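RIM-binding protein, isoform F (PDB 6Q9M) probably acts as a scaffold of the presynaptic active zone, coupling synaptic vesicle recruitment to release sites, its central part being an array of fibronectin type III domains. Local coordinates at residues A90-I95 with W122-S127; G104-A110 with P195-F201; S116-W122 with M147-T153; S127-H131 with A167-R171. All coordinates share one frame. Numbering follows the deposited sequence.

Contact 1 of 4, residues A90-I95 with W122-S127; sequences AACTMI and WLPANS
Where two fibronectin type III domains follow each other, the last strand of one can pair with a loop of the next, and residues 90-95 and 122-127 show how. A short 3-10 turn at Ala-90 and Ala-91 leads through Cys-92 into extended backbone at Thr-93 to Ile-95; opposite, an extended Trp-122 and Leu-123 give way to a loop. Met-94 faces Asn-126 in a single bridge, CA to CA 4.2 Å. Around it Ser-127 N donates to Thr-93 O (2.9 Å), and Ile-95 N makes a weak bond to Ala-125 O (3.1 Å). The third bond comes from the Ser-127 side chain: its p rotamer places OG 2.9 Å from Thr-93 N, whose hydrogen it accepts. Thr-93, chi1 t, lays CG2 3.5 Å from Pro-124 O. Leu-123 (t, p) brings CD1 within 3.7 Å of Ala-90 CB, which also lies 4.1 Å from Pro-124 CD. Ile-95 (m, t) reaches Ala-125 CB with CD1 at 4.1 Å, whereas the thioether of Met-94 (p, t, t) leaves the contact and packs against Leu-14 and Leu-16 of strand 12-20. The result is a largely buried interdomain joint, covering 420 Å² in all. Strand 93-96 is an outermost strand of its own sheet, paired there with strand 73-81, while strand 118-123 runs between 106-111 and 149-152 in the sheet of the following domain.

Contact 2 of 4, residues G104-A110 with P195-F201; sequences GPSAVRA and PGAYADF
Two edge strands, one from each sheet, can close one side of a beta sandwich without pairing, and residues 104-110 with 195-201 illustrate the case. Strands 106-110 and 198-201 run nearly parallel, 23° apart (signed crossing angle -23°), their axes approaching to 5.7 Å. In register, Gly-104 lies nearest Gly-196 (CA to CA 5.0 Å), Ser-106 nearest Ala-197 (5.5 Å) and Val-108 nearest Tyr-198 (5.7 Å). The backbone is extended except at Ala-107, whose phi/psi of 55/41° kinks the first strand.

Apolar packing supplies the side-chain contacts. Val-108, chi1 t, spans two alanines: CG2 is 3.9 Å from Ala-197 CB and CG1 3.9 Å from Ala-199 CB. Ala-110 CB meets Phe-201 CD1 at 3.5 Å, the ring being set by a p rotamer. Backbone atoms join in through van der Waals contacts, Ala-199 CB lying 3.4 Å from Val-108 O and Pro-105 CD 3.6 Å from Pro-195 O.

Small residues thus permit a close seam between the sheets of a fibronectin type III fold. Each strand keeps its hydrogen-bonded partner elsewhere: 106-111 flanks 118-123 in the three-stranded sheet, and 198-202 flanks 160-167 in the four-stranded one.

Contact 3 of 4, residues S116-W122 with M147-T153; sequences SSAVISW and MYRHTIT
Strands 118-122 and 149-152 are antiparallel neighbours, their axes 4.5 Å apart at closest and their directions at 153°. Ala-118 with Ile-152 and Ile-120 with His-150 are hydrogen-bonded pairs: Ala-118 N to Ile-152 O 3.1 Å, Ile-152 N to Ala-118 O 2.8 Å, Ile-120 N to His-150 O 2.8 Å, His-150 N to Ile-120 O 2.7 Å. Val-119 with Thr-151 and Ser-121 with Arg-149 are non-hydrogen-bonded pairs, and Trp-122 N extends the run to Tyr-148 O (3.0 Å). This is the three-stranded sheet of a fibronectin type III sandwich, with 118-123 central and 149-152 outermost. Ala-118, Ile-120 and Ile-152 share its core-facing side; Ile-152 CG1 meets Ile-120 CG1 at 3.8 Å and Ala-118 CB at 4.1 Å. Trp-122, chi1 p, turns its indole under the opposing backbone, Tyr-148 CA sitting 4.0 Å from the five-membered ring centroid in a CH-pi contact. On the other side Arg-149 NH1 donates to Ser-121 OG (3.1 Å), while its NH2 forms a salt bridge with Asp-6.

Contact 4 of 4, residues S127-H131 with A167-R171; sequences SNHQH and AKHLR
This is a surface contact between two loop segments, 127-131 and 167-171, at the point where strand 131-135 begins and strand 160-167 ends. The two segments run antiparallel. His-131 and Ala-167 form a non-hydrogen-bonded pair, CA to CA 4.3 Å, and beyond it the nearest partners are Gln-130 with Lys-168 (5.5 Å between CA atoms) and His-129 with Leu-170 (5.7 Å). One backbone hydrogen bond joins the segments, Lys-168 N to Gln-130 O at 2.8 Å; the same carbonyl oxygen, Gln-130 O, also receives a CA-H...O contact from Ala-167 CA at 3.3 Å. Further out the pairing is replaced by side-chain packing around His-129. With chi1 m and chi2 57°, its ring spreads over the second segment: Leu-170 CB sits over one face, 4.2 Å from the centroid and 14° off the normal, a CH-pi contact. His-129 CD2 is 3.2 Å from Lys-168 O, and His-129 CB packs on Ala-167 CB at 3.8 Å. Ala-167 CB is also 3.5 Å from His-131 CE1, so the methyl touches both histidines. His-131, chi1 m, in turn meets Trp-122 edge-to-face. Sheet pairing that dissolves into loops held by a few side chains is the frayed end of two neighbouring antiparallel strands, here in the four-stranded sheet of a fibronectin type III sandwich.

Three of the four contacts build one fibronectin type III domain, and contact 1 joins it to the preceding one. Contact 3 pairs strands within the three-stranded sheet, contact 4 marks an end of the four-stranded sheet, and contact 2 brings edge strands of both together, its centre 11 Å from that of contact 3 and 16 Å from that of contact 4. Trp-122 belongs to contacts 1 and 3, Ser-127 to contacts 1 and 4, whose centres lie 10 Å apart. Along the chain, contacts 3 and 4 fall between the segments of contact 2, while contact 1 crosses contacts 2 and 3. Domain core and interdomain joint therefore share strand 118-123, consistent with a defined arrangement of the tandem domains.

Contact 1 of 4, residues A90-I95 with W122-S127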
loop_
_atom_site.group_PDB
_atom_site.type_symbol
_atom_site.label_atom_id
_atom_site.label_comp_id
_atom_site.label_asym_id
_atom_site.label_seq_id
_atom_site.Cartn_x
_atom_site.Cartn_y
_atom_site.Cartn_z
ATOM N N ALA A 90 6.920 -2.308 6.539
ATOM C CA ALA A 90 7.537 -2.188 5.221
ATOM C C ALA A 90 8.861 -1.454 5.243
ATOM O O ALA A 90 9.588 -1.495 4.238
ATOM C CB ALA A 90 6.603 -1.452 4.253
ATOM N N ALA A 91 9.184 -0.759 6.334
ATOM C CA ALA A 91 10.463 -0.072 6.419
ATOM C C ALA A 91 11.571 -0.960 6.938
ATOM O O ALA A 91 12.738 -0.679 6.670
ATOM C CB ALA A 91 10.354 1.165 7.302
ATOM N N CYS A 92 11.249 -2.017 7.677
ATOM C CA CYS A 92 12.270 -2.923 8.206
ATOM C C CYS A 92 11.688 -4.330 8.152
ATOM O O CYS A 92 11.030 -4.781 9.098
ATOM C CB CYS A 92 12.695 -2.541 9.616
ATOM S SG CYS A 92 14.189 -3.386 10.153
ATOM N N THR A 93 11.950 -5.023 7.046
ATOM C CA THR A 93 11.321 -6.311 6.819
ATOM C C THR A 93 12.171 -7.165 5.895
ATOM O O THR A 93 12.931 -6.655 5.064
ATOM C CB THR A 93 9.923 -6.168 6.233
ATOM O OG1 THR A 93 9.237 -7.419 6.388
ATOM C CG2 THR A 93 9.997 -5.813 4.731
ATOM N N MET A 94 12.049 -8.480 6.079
ATOM C CA MET A 94 12.733 -9.434 5.215
ATOM C C MET A 94 11.997 -10.765 5.248
ATOM O O MET A 94 11.339 -11.115 6.237
ATOM C CB MET A 94 14.197 -9.630 5.625
ATOM C CG MET A 94 14.361 -10.322 6.977
ATOM S SD MET A 94 16.083 -10.761 7.351
ATOM C CE MET A 94 15.873 -11.546 8.952
ATOM N N ILE A 95 12.120 -11.504 4.156
ATOM C CA ILE A 95 11.508 -12.816 4.034
ATOM C C ILE A 95 12.598 -13.870 4.048
ATOM O O ILE A 95 13.643 -13.697 3.406
ATOM C CB ILE A 95 10.664 -12.908 2.752
ATOM C CG1 ILE A 95 9.560 -11.850 2.784
ATOM C CG2 ILE A 95 10.090 -14.300 2.603
ATOM C CD1 ILE A 95 8.859 -11.673 1.453
ATOM N N TRP A 122 4.673 0.223 -1.592
ATOM C CA TRP A 122 4.908 -1.197 -1.817
ATOM C C TRP A 122 5.400 -1.841 -0.527
ATOM O O TRP A 122 5.692 -1.169 0.469
ATOM C CB TRP A 122 5.911 -1.433 -2.953
ATOM C CG TRP A 122 7.259 -0.833 -2.722
ATOM C CD1 TRP A 122 8.359 -1.463 -2.220
ATOM C CD2 TRP A 122 7.662 0.517 -3.005
ATOM N NE1 TRP A 122 9.425 -0.588 -2.176
ATOM C CE2 TRP A 122 9.020 0.634 -2.642
ATOM C CE3 TRP A 122 7.005 1.635 -3.528
ATOM C CZ2 TRP A 122 9.730 1.830 -2.768
ATOM C CZ3 TRP A 122 7.705 2.804 -3.661
ATOM C CH2 TRP A 122 9.060 2.896 -3.281
ATOM N N LEU A 123 5.455 -3.167 -0.557
ATOM C CA LEU A 123 6.035 -3.962 0.510
ATOM C C LEU A 123 7.262 -4.648 -0.058
ATOM O O LEU A 123 7.123 -5.531 -0.912
ATOM C CB LEU A 123 5.038 -4.991 1.043
ATOM C CG LEU A 123 5.492 -5.850 2.237
ATOM C CD1 LEU A 123 5.962 -4.972 3.407
ATOM C CD2 LEU A 123 4.374 -6.811 2.694
ATOM N N PRO A 124 8.468 -4.250 0.327
ATOM C CA PRO A 124 9.658 -4.911 -0.204
ATOM C C PRO A 124 9.748 -6.327 0.337
ATOM O O PRO A 124 9.183 -6.654 1.381
ATOM C CB PRO A 124 10.813 -4.045 0.313
ATOM C CG PRO A 124 10.280 -3.372 1.523
ATOM C CD PRO A 124 8.797 -3.204 1.314
ATOM N N ALA A 125 10.453 -7.180 -0.411
ATOM C CA ALA A 125 10.824 -8.486 0.106
ATOM C C ALA A 125 11.981 -8.389 1.083
ATOM O O ALA A 125 12.074 -9.207 2.006
ATOM C CB ALA A 125 11.198 -9.429 -1.037
ATOM N N ASN A 126 12.854 -7.401 0.907
ATOM C CA ASN A 126 13.959 -7.150 1.841
ATOM C C ASN A 126 14.238 -5.654 1.829
ATOM O O ASN A 126 14.616 -5.099 0.792
ATOM C CB ASN A 126 15.214 -7.939 1.457
ATOM C CG ASN A 126 16.323 -7.798 2.476
ATOM O OD1 ASN A 126 16.699 -6.688 2.862
ATOM N ND2 ASN A 126 16.852 -8.931 2.931
ATOM N N SER A 127 14.057 -4.999 2.968
ATOM C CA SER A 127 14.092 -3.544 2.967
ATOM C C SER A 127 15.502 -2.982 3.049
ATOM O O SER A 127 15.657 -1.771 3.231
ATOM C CB SER A 127 13.244 -3.008 4.111
ATOM O OG SER A 127 13.709 -3.561 5.321
#

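Contact 2 of 4, residues G104-A110 with P195-F201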
loop_
_atom_site.group_PDB
_atom_site.type_symbol
_atom_site.label_atom_id
_atom_site.label_comp_id
_atom_site.label_asym_id
_atom_site.label_seq_id
_atom_site.Cartn_x
_atom_site.Cartn_y
_atom_site.Cartn_z
ATOM N N GLY A 104 10.610 -10.440 -4.955
ATOM C CA GLY A 104 10.713 -9.001 -4.979
ATOM C C GLY A 104 9.567 -8.339 -4.245
ATOM O O GLY A 104 8.844 -8.976 -3.472
ATOM N N PRO A 105 9.387 -7.038 -4.470
ATOM C CA PRO A 105 8.296 -6.307 -3.812
ATOM C C PRO A 105 6.922 -6.888 -4.140
ATOM O O PRO A 105 6.735 -7.622 -5.109
ATOM C CB PRO A 105 8.437 -4.883 -4.367
ATOM C CG PRO A 105 9.825 -4.801 -4.906
ATOM C CD PRO A 105 10.198 -6.177 -5.346
ATOM N N SER A 106 5.950 -6.547 -3.295
ATOM C CA SER A 106 4.560 -6.952 -3.464
ATOM C C SER A 106 3.656 -5.828 -2.984
ATOM O O SER A 106 4.110 -4.835 -2.411
ATOM C CB SER A 106 4.237 -8.235 -2.684
ATOM O OG SER A 106 4.177 -7.988 -1.279
ATOM N N ALA A 107 2.357 -6.018 -3.183
ATOM C CA ALA A 107 1.338 -5.085 -2.698
ATOM C C ALA A 107 1.590 -3.658 -3.182
ATOM O O ALA A 107 1.433 -2.694 -2.435
ATOM C CB ALA A 107 1.234 -5.128 -1.166
ATOM N N VAL A 108 1.987 -3.523 -4.447
ATOM C CA VAL A 108 2.214 -2.210 -5.041
ATOM C C VAL A 108 0.884 -1.475 -5.167
ATOM O O VAL A 108 -0.074 -1.993 -5.748
ATOM C CB VAL A 108 2.885 -2.365 -6.414
ATOM C CG1 VAL A 108 3.081 -0.988 -7.076
ATOM C CG2 VAL A 108 4.227 -3.126 -6.282
ATOM N N ARG A 109 0.803 -0.267 -4.609
ATOM C CA ARG A 109 -0.466 0.452 -4.597
ATOM C C ARG A 109 -0.252 1.908 -4.970
ATOM O O ARG A 109 0.765 2.513 -4.618
ATOM C CB ARG A 109 -1.169 0.426 -3.219
ATOM C CG ARG A 109 -1.086 -0.880 -2.443
ATOM C CD ARG A 109 -1.535 -0.710 -0.967
ATOM N NE ARG A 109 -0.514 -0.153 -0.063
ATOM C CZ ARG A 109 0.548 -0.819 0.400
ATOM N NH1 ARG A 109 0.766 -2.077 0.040
ATOM N NH2 ARG A 109 1.402 -0.224 1.224
ATOM N N ALA A 110 -1.250 2.474 -5.646
ATOM C CA ALA A 110 -1.295 3.893 -5.969
ATOM C C ALA A 110 -2.362 4.545 -5.110
ATOM O O ALA A 110 -3.461 4.001 -4.963
ATOM C CB ALA A 110 -1.612 4.124 -7.447
ATOM N N PRO A 195 12.468 -9.024 -10.602
ATOM C CA PRO A 195 11.153 -9.446 -10.105
ATOM C C PRO A 195 10.406 -8.326 -9.373
ATOM O O PRO A 195 11.010 -7.604 -8.573
ATOM C CB PRO A 195 11.491 -10.600 -9.146
ATOM C CG PRO A 195 12.971 -10.919 -9.367
ATOM C CD PRO A 195 13.451 -10.116 -10.537
ATOM N N GLY A 196 9.114 -8.188 -9.646
ATOM C CA GLY A 196 8.323 -7.158 -8.995
ATOM C C GLY A 196 6.888 -7.179 -9.484
ATOM O O GLY A 196 6.583 -7.674 -10.575
ATOM N N ALA A 197 6.012 -6.626 -8.646
ATOM C CA ALA A 197 4.588 -6.529 -8.919
ATOM C C ALA A 197 4.269 -5.166 -9.529
ATOM O O ALA A 197 5.155 -4.329 -9.748
ATOM C CB ALA A 197 3.780 -6.764 -7.640
ATOM N N TYR A 198 2.980 -4.931 -9.789
ATOM C CA TYR A 198 2.564 -3.718 -10.484
ATOM C C TYR A 198 1.194 -3.263 -10.000
ATOM O O TYR A 198 0.422 -4.034 -9.423
ATOM C CB TYR A 198 2.543 -3.926 -12.006
ATOM C CG TYR A 198 1.365 -4.737 -12.536
ATOM C CD1 TYR A 198 0.131 -4.142 -12.791
ATOM C CD2 TYR A 198 1.508 -6.089 -12.827
ATOM C CE1 TYR A 198 -0.940 -4.884 -13.297
ATOM C CE2 TYR A 198 0.446 -6.840 -13.331
ATOM C CZ TYR A 198 -0.774 -6.236 -13.562
ATOM O OH TYR A 198 -1.826 -6.989 -14.057
ATOM N N ALA A 199 0.879 -2.003 -10.300
ATOM C CA ALA A 199 -0.432 -1.442 -10.013
ATOM C C ALA A 199 -0.910 -0.635 -11.209
ATOM O O ALA A 199 -0.129 0.085 -11.836
ATOM C CB ALA A 199 -0.397 -0.549 -8.765
ATOM N N ASP A 200 -2.191 -0.764 -11.526
ATOM C CA ASP A 200 -2.829 0.022 -12.570
ATOM C C ASP A 200 -3.716 1.076 -11.924
ATOM O O ASP A 200 -4.464 0.773 -10.989
ATOM C CB ASP A 200 -3.673 -0.861 -13.499
ATOM C CG ASP A 200 -2.822 -1.789 -14.367
ATOM O OD1 ASP A 200 -1.675 -1.407 -14.735
ATOM O OD2 ASP A 200 -3.304 -2.904 -14.680
ATOM N N PHE A 201 -3.638 2.308 -12.426
ATOM C CA PHE A 201 -4.492 3.387 -11.948
ATOM C C PHE A 201 -4.643 4.412 -13.063
ATOM O O PHE A 201 -3.945 4.357 -14.078
ATOM C CB PHE A 201 -3.924 4.033 -10.670
ATOM C CG PHE A 201 -2.719 4.913 -10.904
ATOM C CD1 PHE A 201 -1.434 4.374 -10.899
ATOM C CD2 PHE A 201 -2.868 6.280 -11.107
ATOM C CE1 PHE A 201 -0.320 5.179 -11.111
ATOM C CE2 PHE A 201 -1.750 7.106 -11.325
ATOM C CZ PHE A 201 -0.477 6.551 -11.333
#

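Contact 3 of 4, residues S116-W122 with M147-T153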
loop_
_atom_site.group_PDB
_atom_site.type_symbol
_atom_site.label_atom_id
_atom_site.label_comp_id
_atom_site.label_asym_id
_atom_site.label_seq_id
_atom_site.Cartn_x
_atom_site.Cartn_y
_atom_site.Cartn_z
ATOM N N SER A 116 -2.052 14.799 -12.094
ATOM C CA SER A 116 -0.668 14.816 -12.535
ATOM C C SER A 116 0.279 14.025 -11.644
ATOM O O SER A 116 1.496 14.067 -11.878
ATOM C CB SER A 116 -0.169 16.251 -12.617
ATOM O OG SER A 116 -0.031 16.747 -11.306
ATOM N N SER A 117 -0.220 13.312 -10.638
ATOM C CA SER A 117 0.678 12.699 -9.671
ATOM C C SER A 117 -0.047 11.600 -8.907
ATOM O O SER A 117 -1.274 11.507 -8.922
ATOM C CB SER A 117 1.223 13.745 -8.705
ATOM O OG SER A 117 0.193 14.171 -7.826
ATOM N N ALA A 118 0.741 10.786 -8.205
ATOM C CA ALA A 118 0.216 9.711 -7.374
ATOM C C ALA A 118 1.286 9.319 -6.365
ATOM O O ALA A 118 2.482 9.485 -6.616
ATOM C CB ALA A 118 -0.205 8.495 -8.215
ATOM N N VAL A 119 0.851 8.837 -5.208
ATOM C CA VAL A 119 1.765 8.267 -4.223
ATOM C C VAL A 119 1.790 6.760 -4.445
ATOM O O VAL A 119 0.739 6.106 -4.450
ATOM C CB VAL A 119 1.353 8.630 -2.784
ATOM C CG1 VAL A 119 2.032 7.702 -1.742
ATOM C CG2 VAL A 119 1.703 10.084 -2.492
ATOM N N ILE A 120 2.987 6.220 -4.648
ATOM C CA ILE A 120 3.204 4.799 -4.891
ATOM C C ILE A 120 3.809 4.194 -3.636
ATOM O O ILE A 120 4.870 4.638 -3.185
ATOM C CB ILE A 120 4.149 4.558 -6.085
ATOM C CG1 ILE A 120 3.699 5.338 -7.333
ATOM C CG2 ILE A 120 4.295 3.060 -6.339
ATOM C CD1 ILE A 120 2.352 4.927 -7.871
ATOM N N SER A 121 3.168 3.147 -3.117
ATOM C CA SER A 121 3.620 2.374 -1.967
ATOM C C SER A 121 3.841 0.918 -2.371
ATOM O O SER A 121 3.260 0.425 -3.349
ATOM C CB SER A 121 2.593 2.416 -0.833
ATOM O OG SER A 121 2.261 3.758 -0.500
ATOM N N TRP A 122 4.673 0.223 -1.592
ATOM C CA TRP A 122 4.908 -1.197 -1.817
ATOM C C TRP A 122 5.400 -1.841 -0.527
ATOM O O TRP A 122 5.692 -1.169 0.469
ATOM C CB TRP A 122 5.911 -1.433 -2.953
ATOM C CG TRP A 122 7.259 -0.833 -2.722
ATOM C CD1 TRP A 122 8.359 -1.463 -2.220
ATOM C CD2 TRP A 122 7.662 0.517 -3.005
ATOM N NE1 TRP A 122 9.425 -0.588 -2.176
ATOM C CE2 TRP A 122 9.020 0.634 -2.642
ATOM C CE3 TRP A 122 7.005 1.635 -3.528
ATOM C CZ2 TRP A 122 9.730 1.830 -2.768
ATOM C CZ3 TRP A 122 7.705 2.804 -3.661
ATOM C CH2 TRP A 122 9.060 2.896 -3.281
ATOM N N MET A 147 12.928 2.835 2.328
ATOM C CA MET A 147 11.851 3.631 1.749
ATOM C C MET A 147 10.890 2.719 1.011
ATOM O O MET A 147 11.319 1.872 0.221
ATOM C CB MET A 147 12.392 4.676 0.781
ATOM C CG MET A 147 11.498 5.883 0.700
ATOM S SD MET A 147 12.067 7.124 1.862
ATOM C CE MET A 147 13.209 8.036 0.821
ATOM N N TYR A 148 9.590 2.899 1.266
ATOM C CA TYR A 148 8.541 2.064 0.685
ATOM C C TYR A 148 7.426 2.893 0.060
ATOM O O TYR A 148 6.363 2.350 -0.262
ATOM C CB TYR A 148 7.944 1.138 1.751
ATOM C CG TYR A 148 7.425 1.892 2.954
ATOM C CD1 TYR A 148 8.280 2.282 3.978
ATOM C CD2 TYR A 148 6.083 2.227 3.060
ATOM C CE1 TYR A 148 7.811 2.977 5.087
ATOM C CE2 TYR A 148 5.595 2.928 4.184
ATOM C CZ TYR A 148 6.468 3.298 5.184
ATOM O OH TYR A 148 6.009 3.998 6.294
ATOM N N ARG A 149 7.628 4.193 -0.088
ATOM C CA ARG A 149 6.658 5.088 -0.695
ATOM C C ARG A 149 7.419 6.061 -1.567
ATOM O O ARG A 149 8.558 6.431 -1.253
ATOM C CB ARG A 149 5.860 5.896 0.345
ATOM C CG ARG A 149 4.743 5.161 1.055
ATOM C CD ARG A 149 3.718 6.163 1.623
ATOM N NE ARG A 149 3.359 5.903 3.015
ATOM C CZ ARG A 149 2.594 4.892 3.430
ATOM N NH1 ARG A 149 2.113 4.024 2.550
ATOM N NH2 ARG A 149 2.320 4.736 4.730
ATOM N N HIS A 150 6.774 6.500 -2.642
ATOM C CA HIS A 150 7.349 7.574 -3.441
ATOM C C HIS A 150 6.275 8.232 -4.289
ATOM O O HIS A 150 5.490 7.541 -4.946
ATOM C CB HIS A 150 8.466 7.070 -4.343
ATOM C CG HIS A 150 9.077 8.156 -5.151
ATOM N ND1 HIS A 150 9.903 9.106 -4.598
ATOM C CD2 HIS A 150 8.939 8.485 -6.457
ATOM C CE1 HIS A 150 10.274 9.961 -5.530
ATOM N NE2 HIS A 150 9.685 9.619 -6.660
ATOM N N THR A 151 6.269 9.557 -4.300
ATOM C CA THR A 151 5.359 10.304 -5.154
ATOM C C THR A 151 5.914 10.399 -6.572
ATOM O O THR A 151 7.051 10.840 -6.767
ATOM C CB THR A 151 5.139 11.702 -4.591
ATOM O OG1 THR A 151 4.601 11.607 -3.266
ATOM C CG2 THR A 151 4.177 12.461 -5.489
ATOM N N ILE A 152 5.127 9.967 -7.560
ATOM C CA ILE A 152 5.463 10.154 -8.971
ATOM C C ILE A 152 4.718 11.373 -9.495
ATOM O O ILE A 152 3.543 11.584 -9.168
ATOM C CB ILE A 152 5.143 8.905 -9.819
ATOM C CG1 ILE A 152 3.713 8.409 -9.564
ATOM C CG2 ILE A 152 6.196 7.812 -9.582
ATOM C CD1 ILE A 152 3.202 7.424 -10.625
ATOM N N THR A 153 5.402 12.188 -10.294
ATOM C CA THR A 153 4.838 13.376 -10.931
ATOM C C THR A 153 5.004 13.274 -12.447
ATOM O O THR A 153 5.340 12.218 -12.990
ATOM C CB THR A 153 5.483 14.661 -10.394
ATOM O OG1 THR A 153 6.898 14.632 -10.621
ATOM C CG2 THR A 153 5.203 14.825 -8.914
#

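Contact 4 of 4, residues S127-H131 with A167-R171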
loop_
_atom_site.group_PDB
_atom_site.type_symbol
_atom_site.label_atom_id
_atom_site.label_comp_id
_atom_site.label_asym_id
_atom_site.label_seq_id
_atom_site.Cartn_x
_atom_site.Cartn_y
_atom_site.Cartn_z
ATOM N N SER A 127 14.057 -4.999 2.968
ATOM C CA SER A 127 14.092 -3.544 2.967
ATOM C C SER A 127 15.502 -2.982 3.049
ATOM O O SER A 127 15.657 -1.771 3.231
ATOM C CB SER A 127 13.244 -3.008 4.111
ATOM O OG SER A 127 13.709 -3.561 5.321
ATOM N N ASN A 128 16.523 -3.831 2.927
ATOM C CA ASN A 128 17.896 -3.373 2.760
ATOM C C ASN A 128 18.216 -3.013 1.317
ATOM O O ASN A 128 19.283 -2.451 1.065
ATOM C CB ASN A 128 18.894 -4.445 3.221
ATOM C CG ASN A 128 18.797 -4.759 4.711
ATOM O OD1 ASN A 128 18.822 -3.866 5.560
ATOM N ND2 ASN A 128 18.718 -6.041 5.032
ATOM N N HIS A 129 17.335 -3.330 0.372
ATOM C CA HIS A 129 17.584 -3.099 -1.045
ATOM C C HIS A 129 17.100 -1.724 -1.475
ATOM O O HIS A 129 16.075 -1.228 -1.002
ATOM C CB HIS A 129 16.870 -4.142 -1.909
ATOM C CG HIS A 129 17.472 -5.505 -1.834
ATOM N ND1 HIS A 129 17.617 -6.188 -0.648
ATOM C CD2 HIS A 129 17.956 -6.318 -2.800
ATOM C CE1 HIS A 129 18.174 -7.362 -0.885
ATOM N NE2 HIS A 129 18.386 -7.466 -2.184
ATOM N N GLN A 130 17.809 -1.144 -2.437
ATOM C CA GLN A 130 17.235 -0.039 -3.183
ATOM C C GLN A 130 16.108 -0.548 -4.075
ATOM O O GLN A 130 16.109 -1.698 -4.527
ATOM C CB GLN A 130 18.300 0.647 -4.027
ATOM C CG GLN A 130 19.458 1.190 -3.224
ATOM C CD GLN A 130 20.401 2.004 -4.082
ATOM O OE1 GLN A 130 20.285 3.229 -4.174
ATOM N NE2 GLN A 130 21.335 1.328 -4.730
ATOM N N HIS A 131 15.147 0.325 -4.344
ATOM C CA HIS A 131 14.039 -0.033 -5.206
ATOM C C HIS A 131 13.902 1.000 -6.313
ATOM O O HIS A 131 14.191 2.184 -6.120
ATOM C CB HIS A 131 12.746 -0.169 -4.417
ATOM C CG HIS A 131 12.750 -1.328 -3.474
ATOM N ND1 HIS A 131 12.487 -2.621 -3.880
ATOM C CD2 HIS A 131 13.008 -1.395 -2.147
ATOM C CE1 HIS A 131 12.566 -3.430 -2.839
ATOM N NE2 HIS A 131 12.886 -2.712 -1.778
ATOM N N ALA A 167 13.570 -4.451 -6.860
ATOM C CA ALA A 167 14.706 -4.256 -5.974
ATOM C C ALA A 167 16.000 -4.389 -6.756
ATOM O O ALA A 167 16.190 -5.377 -7.469
ATOM C CB ALA A 167 14.696 -5.277 -4.833
ATOM N N LYS A 168 16.873 -3.392 -6.658
ATOM C CA LYS A 168 18.195 -3.568 -7.238
ATOM C C LYS A 168 19.066 -4.334 -6.249
ATOM O O LYS A 168 18.882 -4.233 -5.031
ATOM C CB LYS A 168 18.823 -2.229 -7.615
ATOM C CG LYS A 168 19.948 -2.376 -8.652
ATOM C CD LYS A 168 19.527 -3.258 -9.837
ATOM C CE LYS A 168 20.647 -4.221 -10.260
ATOM N NZ LYS A 168 20.165 -5.372 -11.084
ATOM N N HIS A 169 19.999 -5.129 -6.776
ATOM C CA HIS A 169 20.726 -6.082 -5.937
ATOM C C HIS A 169 21.640 -5.366 -4.942
ATOM O O HIS A 169 22.191 -4.297 -5.226
ATOM C CB HIS A 169 21.544 -7.045 -6.799
ATOM C CG HIS A 169 21.836 -8.365 -6.142
ATOM N ND1 HIS A 169 21.599 -8.606 -4.805
ATOM C CD2 HIS A 169 22.350 -9.515 -6.642
ATOM C CE1 HIS A 169 21.953 -9.844 -4.510
ATOM N NE2 HIS A 169 22.412 -10.419 -5.608
ATOM N N LEU A 170 21.792 -5.976 -3.762
ATOM C CA LEU A 170 22.568 -5.406 -2.667
ATOM C C LEU A 170 24.040 -5.774 -2.814
ATOM O O LEU A 170 24.377 -6.931 -3.082
ATOM C CB LEU A 170 22.024 -5.878 -1.309
ATOM C CG LEU A 170 22.272 -7.296 -0.751
ATOM C CD1 LEU A 170 22.015 -7.353 0.755
ATOM C CD2 LEU A 170 21.444 -8.366 -1.466
ATOM N N ARG A 171 24.913 -4.783 -2.651
ATOM C CA ARG A 171 26.359 -4.985 -2.695
ATOM C C ARG A 171 26.896 -4.888 -1.271
ATOM O O ARG A 171 26.698 -3.868 -0.600
ATOM C CB ARG A 171 27.032 -3.955 -3.608
ATOM C CG ARG A 171 28.372 -4.393 -4.195
ATOM C CD ARG A 171 28.213 -5.511 -5.220
ATOM N NE ARG A 171 28.695 -6.794 -4.709
ATOM C CZ ARG A 171 28.510 -7.959 -5.321
ATOM N NH1 ARG A 171 27.853 -8.006 -6.473
ATOM N NH2 ARG A 171 28.979 -9.076 -4.783
#